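Glycogen synthase (Cyanobacterium sp. CLg1, PDB 6GNF) belongs to the starch and bacterial glycogen synthase family of glycosyltransferases, two-domain proteins that bind nucleotide and glycan ligands in the cleft between their domains. Local coordinates at residues 195-209 / 256-270. Residues are numbered along the deposited sequence; the frame is centred on the assembly and turned at random.
With AC1 (4,6-dideoxy-4-{[(1S,4R,5S,6S)-4,5,6-trihydroxy-3-(hydroxymethyl)cyclohex-2-en-1-yl]amino}-alpha-D-glucopyranose), chain D; BGC (beta-D-glucopyranose), chain B; SO4 (sulfate ion), chain J.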
ATOM      1  N   LYS A 195     -13.491  -2.410  19.974  1.00 52.05           N
ATOM      2  CA  LYS A 195     -12.721  -1.209  19.645  1.00 51.32           C
ATOM      3  C   LYS A 195     -12.449  -1.149  18.147  1.00 49.26           C
ATOM      4  O   LYS A 195     -12.404  -2.189  17.475  1.00 46.43           O
ATOM      5  CB  LYS A 195     -11.396  -1.206  20.401  1.00 53.06           C
ATOM      6  CG  LYS A 195     -11.534  -1.294  21.911  1.00 55.51           C
ATOM      7  CD  LYS A 195     -12.184  -0.048  22.497  1.00 57.47           C
ATOM      8  CE  LYS A 195     -12.553  -0.262  23.955  1.00 60.64           C
ATOM      9  NZ  LYS A 195     -12.979   1.010  24.587  1.00 63.16           N
ATOM     10  N   THR A 196     -12.277   0.062  17.625  1.00 47.69           N
ATOM     11  CA  THR A 196     -11.900   0.224  16.232  1.00 48.26           C
ATOM     12  C   THR A 196     -10.599   0.992  16.121  1.00 51.00           C
ATOM     13  O   THR A 196     -10.376   1.973  16.839  1.00 54.64           O
ATOM     14  CB  THR A 196     -12.967   0.968  15.416  1.00 46.30           C
ATOM     15  OG1 THR A 196     -13.177   2.256  15.983  1.00 46.23           O
ATOM     16  CG2 THR A 196     -14.264   0.215  15.436  1.00 46.54           C
ATOM     17  N   VAL A 197      -9.764   0.547  15.194  1.00 49.58           N
ATOM     18  CA  VAL A 197      -8.525   1.217  14.885  1.00 51.20           C
ATOM     19  C   VAL A 197      -8.537   1.541  13.399  1.00 50.46           C
ATOM     20  O   VAL A 197      -8.716   0.650  12.572  1.00 48.08           O
ATOM     21  CB  VAL A 197      -7.315   0.331  15.230  1.00 52.34           C
ATOM     22  CG1 VAL A 197      -6.024   0.932  14.693  1.00 53.20           C
ATOM     23  CG2 VAL A 197      -7.222   0.143  16.732  1.00 54.37           C
ATOM     24  N   MET A 198      -8.317   2.812  13.084  1.00 52.61           N
ATOM     25  CA  MET A 198      -8.222   3.268  11.716  1.00 53.40           C
ATOM     26  C   MET A 198      -6.744   3.164  11.336  1.00 52.84           C
ATOM     27  O   MET A 198      -5.906   3.848  11.913  1.00 56.54           O
ATOM     28  CB  MET A 198      -8.722   4.714  11.646  1.00 58.40           C
ATOM     29  CG  MET A 198      -9.156   5.198  10.283  1.00 63.42           C
ATOM     30  SD  MET A 198     -10.589   4.278   9.677  1.00 73.15           S
ATOM     31  CE  MET A 198      -9.881   3.756   8.108  1.00 72.05           C
ATOM     32  N   LEU A 199      -6.411   2.232  10.451  1.00 51.17           N
ATOM     33  CA  LEU A 199      -5.039   2.096   9.973  1.00 49.19           C
ATOM     34  C   LEU A 199      -4.930   2.713   8.601  1.00 48.16           C
ATOM     35  O   LEU A 199      -5.458   2.185   7.624  1.00 46.11           O
ATOM     36  CB  LEU A 199      -4.598   0.635   9.941  1.00 50.19           C
ATOM     37  CG  LEU A 199      -3.151   0.370   9.496  1.00 50.61           C
ATOM     38  CD1 LEU A 199      -2.161   1.230  10.272  1.00 51.92           C
ATOM     39  CD2 LEU A 199      -2.793  -1.098   9.653  1.00 49.91           C
ATOM     40  N   LEU A 200      -4.226   3.839   8.538  1.00 50.16           N
ATOM     41  CA  LEU A 200      -4.105   4.613   7.319  1.00 52.66           C
ATOM     42  C   LEU A 200      -2.854   4.198   6.561  1.00 53.19           C
ATOM     43  O   LEU A 200      -1.754   4.204   7.125  1.00 52.78           O
ATOM     44  CB  LEU A 200      -4.035   6.101   7.662  1.00 55.97           C
ATOM     45  CG  LEU A 200      -3.689   7.043   6.510  1.00 60.64           C
ATOM     46  CD1 LEU A 200      -4.832   7.099   5.503  1.00 62.29           C
ATOM     47  CD2 LEU A 200      -3.355   8.433   7.041  1.00 62.95           C
ATOM     48  N   HIS A 201      -3.025   3.805   5.301  1.00 53.46           N
ATOM     49  CA  HIS A 201      -1.891   3.459   4.441  1.00 53.11           C
ATOM     50  C   HIS A 201      -1.559   4.547   3.437  1.00 54.53           C
ATOM     51  O   HIS A 201      -0.434   4.605   2.981  1.00 54.99           O
ATOM     52  CB  HIS A 201      -2.155   2.155   3.690  1.00 51.47           C
ATOM     53  CG  HIS A 201      -2.391   0.985   4.587  1.00 52.53           C
ATOM     54  ND1 HIS A 201      -1.422   0.050   4.853  1.00 52.63           N
ATOM     55  CD2 HIS A 201      -3.489   0.603   5.286  1.00 51.68           C
ATOM     56  CE1 HIS A 201      -1.910  -0.857   5.676  1.00 53.18           C
ATOM     57  NE2 HIS A 201      -3.166  -0.550   5.949  1.00 50.22           N
ATOM     58  N   ASN A 202      -2.543   5.371   3.078  1.00 57.41           N
ATOM     59  CA  ASN A 202      -2.358   6.419   2.077  1.00 60.18           C
ATOM     60  C   ASN A 202      -3.434   7.488   2.173  1.00 59.40           C
ATOM     61  O   ASN A 202      -4.606   7.210   1.893  1.00 59.93           O
ATOM     62  CB  ASN A 202      -2.373   5.819   0.668  1.00 62.26           C
ATOM     63  CG  ASN A 202      -1.695   6.725  -0.363  1.00 68.91           C
ATOM     64  OD1 ASN A 202      -1.833   7.951  -0.343  1.00 68.99           O
ATOM     65  ND2 ASN A 202      -0.950   6.127  -1.253  1.00 72.90           N
ATOM     66  N   ILE A 203      -3.018   8.703   2.526  1.00 55.95           N
ATOM     67  CA  ILE A 203      -3.930   9.821   2.773  1.00 57.65           C
ATOM     68  C   ILE A 203      -4.429  10.478   1.490  1.00 56.70           C
ATOM     69  O   ILE A 203      -5.359  11.280   1.540  1.00 59.96           O
ATOM     70  CB  ILE A 203      -3.258  10.886   3.680  1.00 59.56           C
ATOM     71  CG1 ILE A 203      -4.283  11.818   4.329  1.00 61.42           C
ATOM     72  CG2 ILE A 203      -2.246  11.718   2.908  1.00 61.82           C
ATOM     73  CD1 ILE A 203      -4.851  11.293   5.620  1.00 61.00           C
ATOM     74  N   ALA A 204      -3.835  10.150   0.349  1.00 55.87           N
ATOM     75  CA  ALA A 204      -4.245  10.761  -0.912  1.00 56.78           C
ATOM     76  C   ALA A 204      -5.655  10.324  -1.321  1.00 55.93           C
ATOM     77  O   ALA A 204      -6.355  11.056  -2.003  1.00 56.81           O
ATOM     78  CB  ALA A 204      -3.263  10.442  -2.021  1.00 56.50           C
ATOM     79  N   PHE A 205      -6.097   9.160  -0.858  1.00 54.95           N
ATOM     80  CA  PHE A 205      -7.426   8.674  -1.190  1.00 56.56           C
ATOM     81  C   PHE A 205      -8.231   8.563   0.097  1.00 54.03           C
ATOM     82  O   PHE A 205      -7.837   7.870   1.042  1.00 54.28           O
ATOM     83  CB  PHE A 205      -7.340   7.335  -1.927  1.00 60.15           C
ATOM     84  CG  PHE A 205      -6.357   7.357  -3.065  1.00 64.63           C
ATOM     85  CD1 PHE A 205      -6.643   8.066  -4.230  1.00 67.60           C
ATOM     86  CD2 PHE A 205      -5.126   6.717  -2.955  1.00 66.51           C
ATOM     87  CE1 PHE A 205      -5.733   8.121  -5.267  1.00 68.83           C
ATOM     88  CE2 PHE A 205      -4.211   6.761  -3.997  1.00 67.89           C
ATOM     89  CZ  PHE A 205      -4.519   7.460  -5.155  1.00 69.72           C
ATOM     90  N   GLN A 206      -9.356   9.271   0.122  1.00 51.48           N
ATOM     91  CA  GLN A 206     -10.086   9.536   1.352  1.00 50.35           C
ATOM     92  C   GLN A 206     -11.567   9.142   1.316  1.00 49.18           C
ATOM     93  O   GLN A 206     -12.248   9.275   2.328  1.00 52.96           O
ATOM     94  CB  GLN A 206      -9.964  11.031   1.666  1.00 49.17           C
ATOM     95  CG  GLN A 206      -8.530  11.515   1.749  1.00 49.13           C
ATOM     96  CD  GLN A 206      -8.412  13.007   1.992  1.00 50.20           C
ATOM     97  OE1 GLN A 206      -9.385  13.753   1.866  1.00 49.37           O
ATOM     98  NE2 GLN A 206      -7.205  13.457   2.296  1.00 49.92           N
ATOM     99  N   GLY A 207     -12.055   8.659   0.177  1.00 49.34           N
ATOM    100  CA  GLY A 207     -13.465   8.365   0.008  1.00 48.44           C
ATOM    101  C   GLY A 207     -14.252   9.650  -0.059  1.00 51.27           C
ATOM    102  O   GLY A 207     -15.214   9.838   0.693  1.00 51.90           O
ATOM    103  N   ARG A 208     -13.810  10.552  -0.935  1.00 51.70           N
ATOM    104  CA  ARG A 208     -14.557  11.748  -1.237  1.00 53.64           C
ATOM    105  C   ARG A 208     -15.623  11.389  -2.257  1.00 55.08           C
ATOM    106  O   ARG A 208     -15.307  10.851  -3.315  1.00 58.17           O
ATOM    107  CB  ARG A 208     -13.646  12.838  -1.795  1.00 54.84           C
ATOM    108  CG  ARG A 208     -12.552  13.257  -0.832  1.00 54.26           C
ATOM    109  CD  ARG A 208     -11.760  14.430  -1.374  1.00 55.42           C
ATOM    110  NE  ARG A 208     -10.639  14.774  -0.507  1.00 54.49           N
ATOM    111  CZ  ARG A 208      -9.883  15.862  -0.649  1.00 56.35           C
ATOM    112  NH1 ARG A 208     -10.123  16.723  -1.630  1.00 59.67           N
ATOM    113  NH2 ARG A 208      -8.882  16.093   0.193  1.00 55.53           N
ATOM    114  N   PHE A 209     -16.882  11.644  -1.904  1.00 54.87           N
ATOM    115  CA  PHE A 209     -18.012  11.370  -2.776  1.00 53.38           C
ATOM    116  C   PHE A 209     -18.981  12.525  -2.717  1.00 54.35           C
ATOM    117  O   PHE A 209     -19.009  13.248  -1.730  1.00 54.36           O
ATOM    118  CB  PHE A 209     -18.732  10.102  -2.322  1.00 52.07           C
ATOM    119  CG  PHE A 209     -17.883   8.884  -2.393  1.00 49.46           C
ATOM    120  CD1 PHE A 209     -17.521   8.354  -3.626  1.00 50.00           C
ATOM    121  CD2 PHE A 209     -17.426   8.272  -1.240  1.00 48.16           C
ATOM    122  CE1 PHE A 209     -16.730   7.233  -3.707  1.00 48.58           C
ATOM    123  CE2 PHE A 209     -16.631   7.151  -1.313  1.00 46.96           C
ATOM    124  CZ  PHE A 209     -16.287   6.629  -2.549  1.00 47.19           C
ATOM    125  N   ASN A 256     -16.704  12.828   2.929  1.00 48.16           N
ATOM    126  CA  ASN A 256     -15.340  12.344   3.087  1.00 47.21           C
ATOM    127  C   ASN A 256     -15.349  11.232   4.124  1.00 46.54           C
ATOM    128  O   ASN A 256     -15.408  11.496   5.324  1.00 47.12           O
ATOM    129  CB  ASN A 256     -14.423  13.488   3.531  1.00 48.27           C
ATOM    130  CG  ASN A 256     -12.954  13.104   3.540  1.00 48.37           C
ATOM    131  OD1 ASN A 256     -12.566  12.063   4.069  1.00 48.01           O
ATOM    132  ND2 ASN A 256     -12.122  13.951   2.957  1.00 49.91           N
ATOM    133  N   TRP A 257     -15.264   9.986   3.657  1.00 45.94           N
ATOM    134  CA  TRP A 257     -15.382   8.817   4.521  1.00 45.78           C
ATOM    135  C   TRP A 257     -14.250   8.734   5.533  1.00 47.65           C
ATOM    136  O   TRP A 257     -14.472   8.415   6.701  1.00 48.35           O
ATOM    137  CB  TRP A 257     -15.361   7.534   3.693  1.00 45.09           C
ATOM    138  CG  TRP A 257     -16.592   7.222   2.912  1.00 43.80           C
ATOM    139  CD1 TRP A 257     -17.620   8.056   2.609  1.00 45.90           C
ATOM    140  CD2 TRP A 257     -16.900   5.965   2.306  1.00 42.86           C
ATOM    141  NE1 TRP A 257     -18.569   7.387   1.862  1.00 46.12           N
ATOM    142  CE2 TRP A 257     -18.138   6.103   1.657  1.00 43.73           C
ATOM    143  CE3 TRP A 257     -16.242   4.734   2.248  1.00 42.97           C
ATOM    144  CZ2 TRP A 257     -18.737   5.054   0.966  1.00 44.80           C
ATOM    145  CZ3 TRP A 257     -16.840   3.690   1.551  1.00 42.98           C
ATOM    146  CH2 TRP A 257     -18.077   3.856   0.928  1.00 43.22           C
ATOM    147  N   LEU A 258     -13.028   9.006   5.085  1.00 48.62           N
ATOM    148  CA  LEU A 258     -11.862   8.854   5.942  1.00 48.04           C
ATOM    149  C   LEU A 258     -11.919   9.824   7.109  1.00 49.39           C
ATOM    150  O   LEU A 258     -11.493   9.492   8.207  1.00 51.97           O
ATOM    151  CB  LEU A 258     -10.573   9.088   5.158  1.00 47.77           C
ATOM    152  CG  LEU A 258      -9.279   8.816   5.926  1.00 47.24           C
ATOM    153  CD1 LEU A 258      -9.229   7.377   6.396  1.00 45.87           C
ATOM    154  CD2 LEU A 258      -8.090   9.115   5.035  1.00 49.91           C
ATOM    155  N   LYS A 259     -12.389  11.038   6.839  1.00 51.42           N
ATOM    156  CA  LYS A 259     -12.623  12.028   7.888  1.00 52.07           C
ATOM    157  C   LYS A 259     -13.560  11.468   8.950  1.00 51.73           C
ATOM    158  O   LYS A 259     -13.238  11.506  10.129  1.00 52.51           O
ATOM    159  CB  LYS A 259     -13.213  13.301   7.296  1.00 52.92           C
ATOM    160  CG  LYS A 259     -13.618  14.350   8.325  1.00 56.22           C
ATOM    161  CD  LYS A 259     -13.894  15.685   7.653  1.00 58.96           C
ATOM    162  CE  LYS A 259     -14.530  16.692   8.601  1.00 61.73           C
ATOM    163  NZ  LYS A 259     -15.929  16.332   8.963  1.00 61.73           N
ATOM    164  N   ALA A 260     -14.704  10.938   8.518  1.00 50.98           N
ATOM    165  CA  ALA A 260     -15.669  10.341   9.437  1.00 51.00           C
ATOM    166  C   ALA A 260     -15.055   9.183  10.216  1.00 51.53           C
ATOM    167  O   ALA A 260     -15.332   9.009  11.399  1.00 51.73           O
ATOM    168  CB  ALA A 260     -16.909   9.870   8.684  1.00 51.71           C
ATOM    169  N   GLY A 261     -14.229   8.385   9.544  1.00 51.95           N
ATOM    170  CA  GLY A 261     -13.526   7.281  10.184  1.00 49.83           C
ATOM    171  C   GLY A 261     -12.574   7.753  11.266  1.00 52.64           C
ATOM    172  O   GLY A 261     -12.507   7.169  12.360  1.00 52.56           O
ATOM    173  N   PHE A 262     -11.808   8.798  10.971  1.00 54.26           N
ATOM    174  CA  PHE A 262     -10.926   9.388  11.981  1.00 58.01           C
ATOM    175  C   PHE A 262     -11.706   9.871  13.189  1.00 57.38           C
ATOM    176  O   PHE A 262     -11.275   9.685  14.325  1.00 58.61           O
ATOM    177  CB  PHE A 262     -10.122  10.571  11.426  1.00 61.14           C
ATOM    178  CG  PHE A 262      -8.909  10.180  10.630  1.00 66.09           C
ATOM    179  CD1 PHE A 262      -8.224   8.991  10.874  1.00 73.59           C
ATOM    180  CD2 PHE A 262      -8.435  11.020   9.645  1.00 67.93           C
ATOM    181  CE1 PHE A 262      -7.101   8.651  10.134  1.00 74.91           C
ATOM    182  CE2 PHE A 262      -7.311  10.694   8.909  1.00 69.72           C
ATOM    183  CZ  PHE A 262      -6.643   9.507   9.153  1.00 75.02           C
ATOM    184  N   LEU A 263     -12.848  10.501  12.940  1.00 55.69           N
ATOM    185  CA  LEU A 263     -13.630  11.103  14.013  1.00 54.82           C
ATOM    186  C   LEU A 263     -14.394  10.084  14.849  1.00 55.16           C
ATOM    187  O   LEU A 263     -14.866  10.414  15.928  1.00 56.92           O
ATOM    188  CB  LEU A 263     -14.609  12.142  13.448  1.00 54.76           C
ATOM    189  CG  LEU A 263     -13.966  13.403  12.859  1.00 56.07           C
ATOM    190  CD1 LEU A 263     -15.003  14.260  12.145  1.00 56.85           C
ATOM    191  CD2 LEU A 263     -13.259  14.209  13.935  1.00 56.87           C
ATOM    192  N   ASN A 264     -14.534   8.854  14.365  1.00 52.14           N
ATOM    193  CA  ASN A 264     -15.334   7.860  15.065  1.00 52.92           C
ATOM    194  C   ASN A 264     -14.562   6.661  15.594  1.00 53.24           C
ATOM    195  O   ASN A 264     -15.113   5.897  16.388  1.00 53.62           O
ATOM    196  CB  ASN A 264     -16.491   7.396  14.170  1.00 52.88           C
ATOM    197  CG  ASN A 264     -17.634   8.392  14.145  1.00 57.44           C
ATOM    198  OD1 ASN A 264     -18.511   8.358  15.000  1.00 60.18           O
ATOM    199  ND2 ASN A 264     -17.624   9.295  13.174  1.00 59.97           N
ATOM    200  N   CYS A 265     -13.299   6.511  15.208  1.00 52.43           N
ATOM    201  CA  CYS A 265     -12.520   5.369  15.674  1.00 52.62           C
ATOM    202  C   CYS A 265     -12.049   5.614  17.097  1.00 53.77           C
ATOM    203  O   CYS A 265     -12.106   6.736  17.595  1.00 57.11           O
ATOM    204  CB  CYS A 265     -11.318   5.104  14.759  1.00 52.13           C
ATOM    205  SG  CYS A 265     -10.037   6.384  14.826  1.00 56.48           S
ATOM    206  N   ASP A 266     -11.564   4.564  17.740  1.00 52.76           N
ATOM    207  CA  ASP A 266     -10.971   4.687  19.067  1.00 55.28           C
ATOM    208  C   ASP A 266      -9.514   5.116  18.980  1.00 55.38           C
ATOM    209  O   ASP A 266      -9.003   5.754  19.888  1.00 57.75           O
ATOM    210  CB  ASP A 266     -11.089   3.365  19.826  1.00 56.14           C
ATOM    211  CG  ASP A 266     -12.521   3.015  20.122  1.00 56.36           C
ATOM    212  OD1 ASP A 266     -13.195   3.886  20.713  1.00 59.73           O
ATOM    213  OD2 ASP A 266     -12.985   1.931  19.728  1.00 55.63           O
ATOM    214  N   GLN A 267      -8.839   4.764  17.890  1.00 53.58           N
ATOM    215  CA  GLN A 267      -7.474   5.228  17.681  1.00 54.94           C
ATOM    216  C   GLN A 267      -7.079   5.182  16.218  1.00 52.68           C
ATOM    217  O   GLN A 267      -7.445   4.246  15.496  1.00 50.92           O
ATOM    218  CB  GLN A 267      -6.482   4.409  18.503  1.00 55.50           C
ATOM    219  CG  GLN A 267      -5.079   4.991  18.477  1.00 57.23           C
ATOM    220  CD  GLN A 267      -4.240   4.597  19.667  1.00 58.35           C
ATOM    221  OE1 GLN A 267      -4.710   3.916  20.586  1.00 60.60           O
ATOM    222  NE2 GLN A 267      -3.000   5.049  19.670  1.00 58.52           N
ATOM    223  N   ALA A 268      -6.336   6.198  15.795  1.00 52.74           N
ATOM    224  CA  ALA A 268      -5.892   6.316  14.418  1.00 53.33           C
ATOM    225  C   ALA A 268      -4.395   6.056  14.351  1.00 52.81           C
ATOM    226  O   ALA A 268      -3.634   6.615  15.126  1.00 57.81           O
ATOM    227  CB  ALA A 268      -6.216   7.700  13.891  1.00 55.60           C
ATOM    228  N   LEU A 269      -3.998   5.140  13.471  1.00 52.85           N
ATOM    229  CA  LEU A 269      -2.596   4.786  13.268  1.00 52.44           C
ATOM    230  C   LEU A 269      -2.230   4.918  11.804  1.00 51.29           C
ATOM    231  O   LEU A 269      -3.093   4.917  10.917  1.00 48.97           O
ATOM    232  CB  LEU A 269      -2.341   3.336  13.685  1.00 52.93           C
ATOM    233  CG  LEU A 269      -2.627   2.925  15.127  1.00 54.13           C
ATOM    234  CD1 LEU A 269      -2.422   1.434  15.308  1.00 54.08           C
ATOM    235  CD2 LEU A 269      -1.735   3.695  16.082  1.00 55.43           C
ATOM    236  N   THR A 270      -0.930   4.997  11.540  1.00 52.03           N
ATOM    237  CA  THR A 270      -0.445   4.936  10.165  1.00 53.12           C
ATOM    238  C   THR A 270       0.895   4.189  10.071  1.00 54.62           C
ATOM    239  O   THR A 270       1.381   3.654  11.074  1.00 54.37           O
ATOM    240  CB  THR A 270      -0.397   6.335   9.519  1.00 53.95           C
ATOM    241  OG1 THR A 270      -0.190   6.198   8.106  1.00 53.73           O
ATOM    242  CG2 THR A 270       0.690   7.194  10.138  1.00 54.72           C
TER
HETATM  243  C1  AC1 D   3      -4.339   1.171  -2.598  1.00 62.34           C
HETATM  244  O2  AC1 D   3      -5.355   2.066  -0.573  1.00 58.64           O
HETATM  245  C2  AC1 D   3      -4.183   1.408  -1.095  1.00 61.16           C
HETATM  246  C4A AC1 D   3       2.546   1.957   1.806  1.00 50.53           C
HETATM  247  C3  AC1 D   3      -2.923   2.215  -0.775  1.00 59.84           C
HETATM  248  O3  AC1 D   3      -2.777   2.220   0.649  1.00 59.98           O
HETATM  249  C4  AC1 D   3      -1.673   1.624  -1.463  1.00 59.69           C
HETATM  250  N4A AC1 D   3      -0.410   2.351  -1.190  1.00 53.32           N
HETATM  251  C5  AC1 D   3      -1.981   1.557  -2.967  1.00 60.63           C
HETATM  252  O5  AC1 D   3      -3.114   0.708  -3.186  1.00 64.51           O
HETATM  253  C6  AC1 D   3      -0.831   1.004  -3.793  1.00 63.55           C
HETATM  254  C1B AC1 D   3       0.159   2.609   0.135  1.00 49.71           C
HETATM  255  C2B AC1 D   3       1.455   3.473   0.136  1.00 51.61           C
HETATM  256  O2B AC1 D   3       1.788   4.008  -1.141  1.00 50.03           O
HETATM  257  C3B AC1 D   3       2.728   2.779   0.564  1.00 48.80           C
HETATM  258  O3B AC1 D   3       3.722   3.763   0.851  1.00 51.50           O
HETATM  259  O4  AC1 D   3       3.753   1.205   1.970  1.00 51.99           O
HETATM  260  C5B AC1 D   3       1.358   1.041   1.673  1.00 47.20           C
HETATM  261  C7B AC1 D   3       0.325   1.314   0.891  1.00 47.15           C
HETATM  262  C6B AC1 D   3       1.327  -0.206   2.498  1.00 44.05           C
HETATM  263  O6B AC1 D   3       1.407   0.200   3.866  1.00 46.47           O
HETATM  264  C2  BGC B   1      -9.169   7.265  -8.168  1.00 74.68           C
HETATM  265  C3  BGC B   1      -8.825   6.329  -7.008  1.00 73.99           C
HETATM  266  C4  BGC B   1      -7.699   5.390  -7.454  1.00 70.86           C
HETATM  267  C5  BGC B   1      -6.531   6.117  -8.139  1.00 70.37           C
HETATM  268  C6  BGC B   1      -5.650   5.126  -8.886  1.00 69.93           C
HETATM  269  C1  BGC B   1      -7.899   8.039  -8.534  1.00 75.07           C
HETATM  270  O1  BGC B   1      -8.181   9.060  -9.498  1.00 81.13           O
HETATM  271  O2  BGC B   1     -10.236   8.165  -7.838  1.00 73.46           O
HETATM  272  O3  BGC B   1      -9.969   5.581  -6.556  1.00 73.17           O
HETATM  273  O4  BGC B   1      -7.187   4.709  -6.307  1.00 64.57           O
HETATM  274  O5  BGC B   1      -6.947   7.121  -9.070  1.00 71.28           O
HETATM  275  O6  BGC B   1      -4.294   5.511  -8.680  1.00 75.49           O
HETATM  276  S   SO4 J 606     -11.404   8.197  -3.802  1.00127.54           S
HETATM  277  O1  SO4 J 606     -11.070   7.696  -2.451  1.00114.05           O
HETATM  278  O2  SO4 J 606     -12.727   8.871  -3.764  1.00119.32           O
HETATM  279  O3  SO4 J 606     -11.417   7.051  -4.746  1.00117.65           O
HETATM  280  O4  SO4 J 606     -10.387   9.187  -4.229  1.00128.86           O
HETATM  281  O   HOH W   1     -15.497   3.258  16.570  1.00 55.08           O
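Met198 lies on the face of the sheet that helix 257-264 covers, and its side chain crosses that of Phe262 at about a right angle, CG 4.0 Å from Phe262 CD1. Bends at chi2 (64°) and chi3 carry CE on to Leu258 CD1, while SD rests near Gly261 CA, and CB meets Cys265 SG. Leu258 is the counterpart on the helix: its CD2 touches Leu200 CD1 and Ile203 CD1, each at 3.9 Å, and its CG lies over one face of Phe262, whose edge receives Leu200 CD2. Behind this apolar core, strands 195-200 and 267-270 pair in parallel; the bond from Leu269 N to Met198 O (2.8 Å) is almost straight. Leu200 O accepts from Thr270 OG1, 2.7 Å away and above the carbonyl plane.

The helix start is fixed by Gln206, whose backbone O accepts from Leu258 N and whose OE1 takes three bonds: one from Asn256 ND2 (3.0 Å) and two from Arg208, through NE and NH2 in the guanidinium plane. Arg208 NH1 bonds Phe233 O, and NH2 also forms a salt bridge with Glu288. Asn256 OD1 meanwhile N-caps the helix at Lys259 N. His201 ND1 makes a hydrogen bond with AC1 O6B (3.0 Å). Helix 257-264 leads into strand 267-270, which lies in the Rossmann-like N-terminal sheet between 195-200 and 298-300; strand 166-170 flanks 195-200 on its other side, and Phe275 of helix 273-281 packs on Leu200 and Ile203.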